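Local coordinates for SnoN,Epimerase SnoN (Streptomyces nogalater, PDB 5EP9), which acts as a non-heme iron, 2-oxoglutarate-dependent epimerase in the biosynthesis of the polyketide nogalamycin, at residues G154-A159 with H219-V224; L120-V125 with S240-D245. One frame throughout, in Å; residues are numbered along the deposited sequence.

Contact 1: residues G154-A159 with H219-V224. With AKG (2-oxoglutaric acid), chain E.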
loop_
_atom_site.group_PDB
_atom_site.type_symbol
_atom_site.label_atom_id
_atom_site.label_comp_id
_atom_site.label_asym_id
_atom_site.label_seq_id
_atom_site.Cartn_x
_atom_site.Cartn_y
_atom_site.Cartn_z
ATOM N N GLY A 154 -5.037 -0.225 -12.703
ATOM C CA GLY A 154 -5.932 -1.338 -12.582
ATOM C C GLY A 154 -5.317 -2.667 -12.177
ATOM O O GLY A 154 -6.057 -3.563 -11.757
ATOM N N THR A 155 -3.978 -2.824 -12.266
ATOM C CA THR A 155 -3.331 -4.084 -11.833
ATOM C C THR A 155 -2.230 -3.849 -10.775
ATOM O O THR A 155 -1.540 -4.771 -10.392
ATOM C CB THR A 155 -2.661 -4.842 -12.982
ATOM O OG1 THR A 155 -1.765 -3.955 -13.648
ATOM C CG2 THR A 155 -3.718 -5.335 -13.929
ATOM N N ALA A 156 -2.149 -2.633 -10.278
ATOM C CA ALA A 156 -1.204 -2.336 -9.221
ATOM C C ALA A 156 -1.546 -3.088 -7.953
ATOM O O ALA A 156 -2.643 -3.695 -7.767
ATOM C CB ALA A 156 -1.175 -0.876 -8.968
ATOM N N LEU A 157 -0.582 -3.130 -7.096
ATOM C CA LEU A 157 -0.781 -3.759 -5.760
ATOM C C LEU A 157 -0.005 -3.065 -4.637
ATOM O O LEU A 157 1.076 -2.479 -4.873
ATOM C CB LEU A 157 -0.489 -5.240 -5.750
ATOM C CG LEU A 157 0.927 -5.730 -5.763
ATOM C CD1 LEU A 157 0.911 -7.260 -5.638
ATOM C CD2 LEU A 157 1.478 -5.455 -7.138
ATOM N N THR A 158 -0.554 -3.200 -3.436
ATOM C CA THR A 158 -0.066 -2.527 -2.267
ATOM C C THR A 158 0.390 -3.540 -1.174
ATOM O O THR A 158 -0.336 -4.417 -0.846
ATOM C CB THR A 158 -1.113 -1.579 -1.737
ATOM O OG1 THR A 158 -1.395 -0.572 -2.713
ATOM C CG2 THR A 158 -0.679 -0.946 -0.414
ATOM N N ALA A 159 1.617 -3.395 -0.671
ATOM C CA ALA A 159 2.119 -4.121 0.502
ATOM C C ALA A 159 1.980 -3.277 1.763
ATOM O O ALA A 159 2.539 -2.190 1.841
ATOM C CB ALA A 159 3.573 -4.472 0.324
ATOM N N HIS A 219 -2.626 -6.237 -1.258
ATOM C CA HIS A 219 -3.934 -6.102 -1.911
ATOM C C HIS A 219 -3.872 -5.454 -3.279
ATOM O O HIS A 219 -3.189 -4.437 -3.530
ATOM C CB HIS A 219 -4.972 -5.454 -0.982
ATOM C CG HIS A 219 -4.780 -4.013 -0.732
ATOM N ND1 HIS A 219 -3.986 -3.543 0.285
ATOM C CD2 HIS A 219 -5.336 -2.926 -1.307
ATOM C CE1 HIS A 219 -4.073 -2.222 0.333
ATOM N NE2 HIS A 219 -4.868 -1.827 -0.630
ATOM N N HIS A 220 -4.717 -5.992 -4.116
ATOM C CA HIS A 220 -4.953 -5.499 -5.489
ATOM C C HIS A 220 -5.603 -4.119 -5.491
ATOM O O HIS A 220 -6.376 -3.755 -4.648
ATOM C CB HIS A 220 -5.842 -6.543 -6.220
ATOM C CG HIS A 220 -5.969 -6.376 -7.708
ATOM N ND1 HIS A 220 -6.776 -5.418 -8.304
ATOM C CD2 HIS A 220 -5.471 -7.123 -8.719
ATOM C CE1 HIS A 220 -6.701 -5.532 -9.608
ATOM N NE2 HIS A 220 -5.969 -6.585 -9.884
ATOM N N ALA A 221 -5.267 -3.349 -6.492
ATOM C CA ALA A 221 -5.719 -1.963 -6.644
ATOM C C ALA A 221 -7.236 -1.805 -6.858
ATOM O O ALA A 221 -7.747 -0.698 -6.729
ATOM C CB ALA A 221 -4.993 -1.341 -7.844
ATOM N N ARG A 222 -7.881 -2.879 -7.259
ATOM C CA ARG A 222 -9.353 -2.913 -7.394
ATOM C C ARG A 222 -10.087 -3.541 -6.180
ATOM O O ARG A 222 -11.312 -3.528 -6.121
ATOM C CB ARG A 222 -9.802 -3.553 -8.721
ATOM C CG ARG A 222 -9.443 -2.708 -9.980
ATOM C CD ARG A 222 -10.110 -3.034 -11.313
ATOM N NE ARG A 222 -11.568 -3.026 -11.281
ATOM C CZ ARG A 222 -12.315 -2.045 -11.717
ATOM N NH1 ARG A 222 -11.777 -0.950 -12.256
ATOM N NH2 ARG A 222 -13.629 -2.181 -11.618
ATOM N N THR A 223 -9.326 -4.039 -5.184
ATOM C CA THR A 223 -9.971 -4.645 -4.013
ATOM C C THR A 223 -10.500 -3.579 -3.070
ATOM O O THR A 223 -9.765 -2.685 -2.687
ATOM C CB THR A 223 -9.013 -5.519 -3.290
ATOM O OG1 THR A 223 -8.585 -6.558 -4.180
ATOM C CG2 THR A 223 -9.637 -6.133 -2.037
ATOM N N VAL A 224 -11.769 -3.681 -2.693
ATOM C CA VAL A 224 -12.342 -2.767 -1.739
ATOM C C VAL A 224 -11.812 -3.118 -0.349
ATOM O O VAL A 224 -11.780 -4.277 0.036
ATOM C CB VAL A 224 -13.901 -2.843 -1.732
ATOM C CG1 VAL A 224 -14.469 -1.970 -0.633
ATOM C CG2 VAL A 224 -14.455 -2.397 -3.059
HETATM C C1 AKG E . -4.041 1.251 1.459
HETATM O O1 AKG E . -4.343 1.220 0.238
HETATM O O2 AKG E . -2.959 0.783 1.892
HETATM C C2 AKG E . -5.003 1.802 2.441
HETATM O O5 AKG E . -6.093 2.251 2.032
HETATM C C3 AKG E . -4.580 1.805 3.928
HETATM C C4 AKG E . -5.653 2.201 4.937
HETATM C C5 AKG E . -5.224 2.232 6.386
HETATM O O3 AKG E . -4.077 1.857 6.690
HETATM O O4 AKG E . -6.018 2.681 7.268
HETATM O O HOH W 1 -3.464 -1.606 -4.003
#

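Contact 2: residues L120-V125 with S240-D245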
loop_
_atom_site.group_PDB
_atom_site.type_symbol
_atom_site.label_atom_id
_atom_site.label_comp_id
_atom_site.label_asym_id
_atom_site.label_seq_id
_atom_site.Cartn_x
_atom_site.Cartn_y
_atom_site.Cartn_z
ATOM N N LEU A 120 8.677 0.160 -8.086
ATOM C CA LEU A 120 8.158 0.871 -6.922
ATOM C C LEU A 120 7.593 2.187 -7.418
ATOM O O LEU A 120 8.236 2.890 -8.154
ATOM C CB LEU A 120 9.248 1.144 -5.907
ATOM C CG LEU A 120 8.936 2.112 -4.762
ATOM C CD1 LEU A 120 7.917 1.517 -3.810
ATOM C CD2 LEU A 120 10.206 2.470 -3.971
ATOM N N PHE A 121 6.382 2.527 -6.905
ATOM C CA PHE A 121 5.740 3.825 -7.168
ATOM C C PHE A 121 5.891 4.761 -6.014
ATOM O O PHE A 121 6.290 5.922 -6.149
ATOM C CB PHE A 121 4.225 3.667 -7.507
ATOM C CG PHE A 121 3.518 4.985 -7.683
ATOM C CD1 PHE A 121 3.869 5.840 -8.704
ATOM C CD2 PHE A 121 2.465 5.336 -6.866
ATOM C CE1 PHE A 121 3.218 7.027 -8.883
ATOM C CE2 PHE A 121 1.794 6.538 -7.026
ATOM C CZ PHE A 121 2.189 7.385 -8.026
ATOM N N LYS A 122 5.559 4.255 -4.861
ATOM C CA LYS A 122 5.814 5.016 -3.594
ATOM C C LYS A 122 5.701 4.166 -2.337
ATOM O O LYS A 122 5.062 3.075 -2.341
ATOM C CB LYS A 122 4.833 6.172 -3.454
ATOM C CG LYS A 122 3.444 5.641 -3.216
ATOM C CD LYS A 122 2.435 6.755 -3.085
ATOM C CE LYS A 122 1.159 6.020 -2.893
ATOM N NZ LYS A 122 0.118 6.988 -2.611
ATOM N N LEU A 123 6.366 4.631 -1.277
ATOM C CA LEU A 123 6.136 4.115 0.060
ATOM C C LEU A 123 5.644 5.217 0.958
ATOM O O LEU A 123 6.242 6.294 0.995
ATOM C CB LEU A 123 7.351 3.462 0.629
ATOM C CG LEU A 123 7.160 2.797 2.030
ATOM C CD1 LEU A 123 7.970 1.542 2.193
ATOM C CD2 LEU A 123 7.448 3.748 3.191
ATOM N N GLU A 124 4.615 4.913 1.730
ATOM C CA GLU A 124 4.180 5.821 2.838
ATOM C C GLU A 124 4.306 5.232 4.220
ATOM O O GLU A 124 4.132 4.050 4.387
ATOM C CB GLU A 124 2.753 6.276 2.594
ATOM C CG GLU A 124 2.620 7.157 1.340
ATOM C CD GLU A 124 1.117 7.423 0.948
ATOM O OE1 GLU A 124 0.204 6.728 1.454
ATOM O OE2 GLU A 124 0.850 8.380 0.216
ATOM N N VAL A 125 4.573 6.060 5.224
ATOM C CA VAL A 125 4.556 5.628 6.590
ATOM C C VAL A 125 3.219 6.033 7.178
ATOM O O VAL A 125 2.932 7.205 7.159
ATOM C CB VAL A 125 5.684 6.289 7.389
ATOM C CG1 VAL A 125 5.652 5.916 8.856
ATOM C CG2 VAL A 125 7.049 5.930 6.821
ATOM N N SER A 240 2.951 1.411 3.854
ATOM C CA SER A 240 2.195 1.030 2.674
ATOM C C SER A 240 2.916 1.406 1.407
ATOM O O SER A 240 3.233 2.558 1.187
ATOM C CB SER A 240 0.800 1.703 2.743
ATOM O OG SER A 240 -0.027 1.177 1.811
ATOM N N ALA A 241 3.255 0.398 0.628
ATOM C CA ALA A 241 3.997 0.583 -0.568
ATOM C C ALA A 241 3.193 0.123 -1.772
ATOM O O ALA A 241 2.700 -0.985 -1.792
ATOM C CB ALA A 241 5.322 -0.194 -0.529
ATOM N N VAL A 242 3.160 0.957 -2.789
ATOM C CA VAL A 242 2.482 0.682 -4.068
ATOM C C VAL A 242 3.526 0.298 -5.129
ATOM O O VAL A 242 4.498 0.983 -5.319
ATOM C CB VAL A 242 1.712 1.931 -4.534
ATOM C CG1 VAL A 242 1.038 1.699 -5.868
ATOM C CG2 VAL A 242 0.681 2.342 -3.473
ATOM N N TYR A 243 3.334 -0.876 -5.650
ATOM C CA TYR A 243 4.072 -1.431 -6.758
ATOM C C TYR A 243 3.201 -1.480 -8.058
ATOM O O TYR A 243 1.969 -1.720 -8.030
ATOM C CB TYR A 243 4.503 -2.838 -6.439
ATOM C CG TYR A 243 5.282 -2.897 -5.146
ATOM C CD1 TYR A 243 6.533 -2.321 -5.060
ATOM C CD2 TYR A 243 4.749 -3.440 -3.988
ATOM C CE1 TYR A 243 7.258 -2.326 -3.884
ATOM C CE2 TYR A 243 5.500 -3.452 -2.809
ATOM C CZ TYR A 243 6.726 -2.898 -2.748
ATOM O OH TYR A 243 7.463 -2.917 -1.582
ATOM N N MET A 244 3.865 -1.244 -9.160
ATOM C CA MET A 244 3.228 -1.089 -10.452
ATOM C C MET A 244 3.990 -1.896 -11.450
ATOM O O MET A 244 5.172 -2.116 -11.328
ATOM C CB MET A 244 3.165 0.375 -10.899
ATOM C CG MET A 244 4.531 1.037 -11.096
ATOM S SD MET A 244 4.277 2.845 -11.259
ATOM C CE MET A 244 6.017 3.289 -11.333
ATOM N N ASP A 245 3.286 -2.257 -12.502
ATOM C CA ASP A 245 3.892 -2.906 -13.669
ATOM C C ASP A 245 5.098 -2.135 -14.156
ATOM O O ASP A 245 5.056 -0.904 -14.238
ATOM C CB ASP A 245 2.907 -2.893 -14.798
ATOM C CG ASP A 245 3.245 -3.906 -15.878
ATOM O OD1 ASP A 245 4.202 -3.786 -16.642
ATOM O OD2 ASP A 245 2.425 -4.850 -16.026
#

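Contact 1: residues G154-A159 with H219-V224
T158 and H219 form an antiparallel hydrogen-bonded pair: T158 N donates to H219 O (2.9 Å) and H219 N to T158 O (3.0 Å). H219 O has a second donor, a water that in turn accepts the hydroxyl proton of T158 OG1 at 2.6 Å. This suits threonine, whose CB meanwhile makes a CH-pi contact over one face of the H219 imidazole, offset toward its rim. NE2 of H219 hydrogen-bonds OD2 of D144, a residue that binds the iron, and makes a weak bond of 3.2 Å to O1 of 2-oxoglutarate. Beyond the L157-H220 pair, A221 N reaches A156 O (2.9 Å) from above the carbonyl plane; the two methyls also meet, A156 CB to A221 CB 4.0 Å, a spacing that suits small side chains. H220 CE1 lies 3.0 Å from G154 O, while H220 ND1 accepts R222 N in the plane of its ring, fixing the imidazole within the H220-T223 type I turn. The contact joins the two SnoN parts of the engineered fusion, 14-202 and 203-305. Strand 157-162 lies between 216-220 and 236-245, and Y40 of helix 30-43 packs on L157 and H220.

Contact 2: residues L120-V125 with S240-D245
The F121 ring lies beside V242 and M244: CD2 is 4.0 Å from V242 CG1, and M244 SD makes an oblique Met-aromatic contact 5.0 Å from the ring centroid. M244 crosses F121 at about a right angle, its flexible thioether against F121 CB, while F150 meets the ring edge-to-face. On the face opposite V242, L120 CD1 approaches Y243 CE1 obliquely (3.9 Å), and the tyrosine hydroxyl is bound by A101 O. A241 shares that face with L123, where a methyl group suffices to meet L123 CD1. The K122 chain is extended beyond CG, letting CE touch V242 CG2 (3.8 Å) while NZ forms a salt bridge with E124 OE2, its hydrogen bond weak at 3.2 Å. On the same face as V242, S240 uses its hydroxyl to hydrogen-bond O2 of 2-oxoglutarate. Backbone bonds run from E124 N to S240 O (2.8 Å), S240 N to E124 O, and V242 N to K122 O. V242 O takes F121 N at 2.9 Å and K122 N only weakly at 3.5 Å. The strands come from different SnoN parts of the engineered fusion. F121 and K122, both facing V242, make a classic beta bulge in the antiparallel sheet of a cupin-type, PhyH-family fold.

In the fold
The two contacts lie about 11 Å apart, centre to centre, in one seven-stranded antiparallel sheet. Across it the strands run 216-220, 157-162, 236-245, 118-128, so contact 1 and contact 2 are successive pairings bridged by the neighbours 157-162 and 236-245. Backbone bonds A159 N to A241 O and L157 O to Y243 N, each 2.9 Å, tie them together. Along the chain the order is 120-125, 154-159, 219-224, 240-245: contact 1 falls wholly between the segments of contact 2. T158 and H219 of contact 1 and S240 of contact 2 share the sheet face that lines the 2-oxoglutarate pocket.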